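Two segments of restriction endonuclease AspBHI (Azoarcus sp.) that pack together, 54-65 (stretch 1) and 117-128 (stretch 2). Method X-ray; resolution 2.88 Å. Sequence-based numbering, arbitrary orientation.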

# COMPACT_ATOMS: atom_id res chain seq x y z
N ARG A 54 -17.41 17.16 -31.83
CA ARG A 54 -15.98 17.16 -32.15
C ARG A 54 -15.28 18.34 -31.50
O ARG A 54 -15.02 19.35 -32.15
CB ARG A 54 -15.75 17.20 -33.67
CG ARG A 54 -16.17 15.94 -34.41
CD ARG A 54 -15.44 14.71 -33.91
NE ARG A 54 -15.86 13.49 -34.59
CZ ARG A 54 -16.93 12.77 -34.25
NH1 ARG A 54 -17.70 13.15 -33.24
NH2 ARG A 54 -17.23 11.67 -34.93
N PRO A 55 -14.98 18.23 -30.19
CA PRO A 55 -14.25 19.30 -29.50
C PRO A 55 -12.79 19.37 -29.93
O PRO A 55 -12.13 18.34 -30.07
CB PRO A 55 -14.37 18.90 -28.03
CG PRO A 55 -14.51 17.41 -28.06
CD PRO A 55 -15.29 17.10 -29.30
N THR A 56 -12.29 20.58 -30.15
CA THR A 56 -10.91 20.76 -30.59
C THR A 56 -9.96 20.88 -29.39
O THR A 56 -8.79 20.48 -29.46
CB THR A 56 -10.77 22.00 -31.48
OG1 THR A 56 -11.05 23.18 -30.72
CG2 THR A 56 -11.74 21.92 -32.64
N LEU A 57 -10.48 21.43 -28.30
CA LEU A 57 -9.70 21.65 -27.09
C LEU A 57 -10.61 21.65 -25.87
O LEU A 57 -11.72 22.18 -25.93
CB LEU A 57 -8.98 22.99 -27.19
CG LEU A 57 -7.92 23.26 -26.13
CD1 LEU A 57 -6.54 22.92 -26.68
CD2 LEU A 57 -7.99 24.70 -25.70
N LEU A 58 -10.16 21.05 -24.77
CA LEU A 58 -10.98 20.99 -23.55
C LEU A 58 -10.27 21.55 -22.31
O LEU A 58 -9.18 21.11 -21.95
CB LEU A 58 -11.45 19.56 -23.29
CG LEU A 58 -12.23 19.36 -21.98
CD1 LEU A 58 -13.42 20.30 -21.92
CD2 LEU A 58 -12.68 17.92 -21.81
N VAL A 59 -10.91 22.53 -21.67
CA VAL A 59 -10.38 23.13 -20.45
C VAL A 59 -11.17 22.71 -19.21
O VAL A 59 -12.36 23.00 -19.10
CB VAL A 59 -10.38 24.67 -20.54
CG1 VAL A 59 -9.97 25.28 -19.22
CG2 VAL A 59 -9.47 25.13 -21.64
N LEU A 60 -10.52 22.03 -18.27
CA LEU A 60 -11.18 21.62 -17.03
C LEU A 60 -10.70 22.46 -15.86
O LEU A 60 -9.49 22.54 -15.60
CB LEU A 60 -10.90 20.14 -16.73
CG LEU A 60 -11.34 19.14 -17.79
CD1 LEU A 60 -10.96 17.72 -17.37
CD2 LEU A 60 -12.83 19.24 -18.05
N THR A 61 -11.63 23.09 -15.15
CA THR A 61 -11.29 23.86 -13.96
C THR A 61 -11.84 23.18 -12.71
O THR A 61 -12.83 22.46 -12.76
CB THR A 61 -11.79 25.31 -14.04
OG1 THR A 61 -13.18 25.36 -13.71
CG2 THR A 61 -11.57 25.88 -15.43
N SER A 62 -11.18 23.41 -11.58
CA SER A 62 -11.63 22.83 -10.33
C SER A 62 -11.32 23.74 -9.15
O SER A 62 -10.30 24.42 -9.12
CB SER A 62 -11.00 21.45 -10.13
OG SER A 62 -11.56 20.80 -9.01
N ASN A 63 -12.23 23.75 -8.17
CA ASN A 63 -12.08 24.58 -6.98
C ASN A 63 -11.26 23.88 -5.91
O ASN A 63 -10.51 24.52 -5.17
CB ASN A 63 -13.46 24.93 -6.42
CG ASN A 63 -13.44 26.14 -5.51
OD1 ASN A 63 -12.41 26.48 -4.92
ND2 ASN A 63 -14.57 26.81 -5.39
N LEU A 64 -11.41 22.56 -5.84
CA LEU A 64 -10.78 21.74 -4.80
C LEU A 64 -11.26 22.16 -3.41
O LEU A 64 -10.62 21.85 -2.41
CB LEU A 64 -9.25 21.77 -4.88
CG LEU A 64 -8.56 21.46 -6.21
CD1 LEU A 64 -7.04 21.43 -6.04
CD2 LEU A 64 -9.05 20.15 -6.80
N ALA A 65 -12.39 22.86 -3.36
CA ALA A 65 -12.99 23.29 -2.11
C ALA A 65 -14.27 22.51 -1.87
O ALA A 65 -14.92 22.65 -0.83
CB ALA A 65 -13.29 24.79 -2.15
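Stretch 2 117-128: HLVPPILVFTTE

Stretch 2 runs alongside stretch 1 as a neighbouring parallel β-strand. Residues 122-127 are extended and follow the strand of stretch 1 in the same N-to-C direction; the two axes diverge by 23° (signed crossing angle -23°) and approach to 4.6 Å, the spacing and twist expected of adjacent strands in one sheet. Before this strand, H117 to P121 form a loop or turn that brings P120 and P121 against the beginning of stretch 1.

The register pairs L58 with I122, V59 with L123, L60 with V124, T61 with F125 and S62 with T126, with CA-CA distances of 4.7 to 5.0 Å. Every second residue of stretch 1 provides both its N and its O to the ladder, a pattern typical of parallel strands. L58 N donates to P121 O (2.9 Å), and L123 N donates to L58 O (2.8 Å). One step on, L60 N reaches L123 O at 2.9 Å and F125 N reaches L60 O at 2.8 Å. The last rung is less even: S62 N to F125 O, at 3.0 Å, is a weak bond because its angle is only 131°, whereas T127 N to S62 O is well formed at 2.9 Å. CA-H...O contacts fill in between, among them I122 CA to L58 O and T61 CA to F125 O, both 3.2 Å.

Of the residues in stretch 2, P120 has the most area covered by stretch 1. It points toward its partner and lays its ring over the chain where stretch 1 turns a corner at T56. P120 CB lies 3.5 Å from both P55 O and T56 O, while P120 CG meets P55 CG at 3.9 Å and L58 CB at 4.2 Å. Proline suits this position: with no amide hydrogen to satisfy, it can offer a compact apolar surface just ahead of the ladder. P121, which also lacks an amide hydrogen, still has a carbonyl to give, and that carbonyl receives the first rung. P121 CB packs against L57 CD1 at 3.7 Å.

L60 is the most covered residue of stretch 1. Its side chain shares a face of the sheet with L58, I122 and V124, and L60 CD1 reaches I122 CG2 at 3.8 Å, so that the leucine reaches diagonally back to I122, two residues before its register partner V124. Branched apolar side chains suit this buried part of the face, covering the sheet above the backbone bonds made by L58 and L60. S62 and T126 continue this face, and their hydroxyls are hydrogen-bonded elsewhere in the structure.

The other face carries V59, T61, L123 and F125. V59 CG1 approaches F125 CD1 at 3.7 Å, obliquely to the ring, and V59 CG2 lies 4.2 Å from L123 CB. The broad phenyl ring can thus reach beyond its register partner T61 to V59. L123 CD1 extends this apolar surface to L57 CD2, at 4.2 Å.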

# COMPACT_ATOMS: atom_id res chain seq x y z
N HIS A 117 -6.64 10.57 -32.10
CA HIS A 117 -6.50 11.81 -32.86
C HIS A 117 -7.70 12.73 -32.67
O HIS A 117 -7.61 13.94 -32.89
CB HIS A 117 -6.28 11.51 -34.34
CG HIS A 117 -7.31 10.59 -34.93
ND1 HIS A 117 -7.24 9.22 -34.79
CD2 HIS A 117 -8.42 10.85 -35.65
CE1 HIS A 117 -8.27 8.67 -35.41
NE2 HIS A 117 -9.00 9.64 -35.94
N LEU A 118 -8.83 12.16 -32.24
CA LEU A 118 -10.04 12.94 -32.00
C LEU A 118 -10.03 13.55 -30.60
O LEU A 118 -10.71 14.54 -30.35
CB LEU A 118 -11.28 12.07 -32.17
CG LEU A 118 -11.37 11.30 -33.48
CD1 LEU A 118 -12.55 10.35 -33.45
CD2 LEU A 118 -11.46 12.26 -34.65
N VAL A 119 -9.26 12.94 -29.70
CA VAL A 119 -9.18 13.44 -28.33
C VAL A 119 -8.53 14.82 -28.29
O VAL A 119 -7.40 14.99 -28.75
CB VAL A 119 -8.41 12.47 -27.43
CG1 VAL A 119 -8.31 13.02 -26.02
CG2 VAL A 119 -9.08 11.11 -27.43
N PRO A 120 -9.25 15.80 -27.74
CA PRO A 120 -8.71 17.16 -27.65
C PRO A 120 -7.74 17.27 -26.49
O PRO A 120 -7.88 16.54 -25.51
CB PRO A 120 -9.96 18.00 -27.35
CG PRO A 120 -10.86 17.07 -26.63
CD PRO A 120 -10.62 15.71 -27.23
N PRO A 121 -6.75 18.16 -26.61
CA PRO A 121 -5.87 18.48 -25.48
C PRO A 121 -6.67 18.93 -24.27
O PRO A 121 -7.52 19.82 -24.38
CB PRO A 121 -5.02 19.63 -26.02
CG PRO A 121 -4.99 19.42 -27.48
CD PRO A 121 -6.35 18.87 -27.84
N ILE A 122 -6.41 18.31 -23.13
CA ILE A 122 -7.08 18.66 -21.89
C ILE A 122 -6.19 19.56 -21.06
O ILE A 122 -5.12 19.15 -20.62
CB ILE A 122 -7.45 17.40 -21.09
CG1 ILE A 122 -8.49 16.57 -21.85
CG2 ILE A 122 -7.97 17.77 -19.71
CD1 ILE A 122 -7.98 15.21 -22.31
N LEU A 123 -6.64 20.80 -20.85
CA LEU A 123 -5.89 21.76 -20.04
C LEU A 123 -6.51 21.91 -18.66
O LEU A 123 -7.62 22.43 -18.52
CB LEU A 123 -5.84 23.12 -20.73
CG LEU A 123 -5.19 23.21 -22.11
CD1 LEU A 123 -5.21 24.63 -22.59
CD2 LEU A 123 -3.77 22.69 -22.08
N VAL A 124 -5.79 21.46 -17.64
CA VAL A 124 -6.27 21.51 -16.26
C VAL A 124 -5.92 22.82 -15.56
O VAL A 124 -4.77 23.26 -15.58
CB VAL A 124 -5.69 20.34 -15.44
CG1 VAL A 124 -6.26 20.33 -14.04
CG2 VAL A 124 -5.95 19.02 -16.15
N PHE A 125 -6.92 23.45 -14.95
CA PHE A 125 -6.70 24.64 -14.12
C PHE A 125 -7.37 24.45 -12.77
O PHE A 125 -8.38 23.76 -12.66
CB PHE A 125 -7.30 25.88 -14.79
CG PHE A 125 -6.57 26.33 -16.02
CD1 PHE A 125 -6.91 25.84 -17.27
CD2 PHE A 125 -5.55 27.27 -15.93
CE1 PHE A 125 -6.25 26.26 -18.41
CE2 PHE A 125 -4.88 27.70 -17.06
CZ PHE A 125 -5.23 27.20 -18.31
N THR A 126 -6.80 25.06 -11.73
CA THR A 126 -7.46 25.08 -10.42
C THR A 126 -7.61 26.52 -9.93
O THR A 126 -6.70 27.32 -10.10
CB THR A 126 -6.71 24.24 -9.36
OG1 THR A 126 -5.38 24.73 -9.20
CG2 THR A 126 -6.67 22.78 -9.77
N THR A 127 -8.75 26.85 -9.34
CA THR A 127 -8.99 28.22 -8.90
C THR A 127 -8.23 28.54 -7.61
O THR A 127 -8.27 27.77 -6.66
CB THR A 127 -10.48 28.49 -8.65
OG1 THR A 127 -10.91 27.74 -7.51
CG2 THR A 127 -11.30 28.08 -9.86
N GLU A 128 -7.54 29.68 -7.61
CA GLU A 128 -6.93 30.20 -6.39
C GLU A 128 -7.99 30.97 -5.60
O GLU A 128 -7.84 31.21 -4.40
CB GLU A 128 -5.74 31.11 -6.73
CG GLU A 128 -4.60 30.42 -7.47
CD GLU A 128 -3.90 29.38 -6.62
OE1 GLU A 128 -3.01 29.75 -5.83
OE2 GLU A 128 -4.25 28.18 -6.75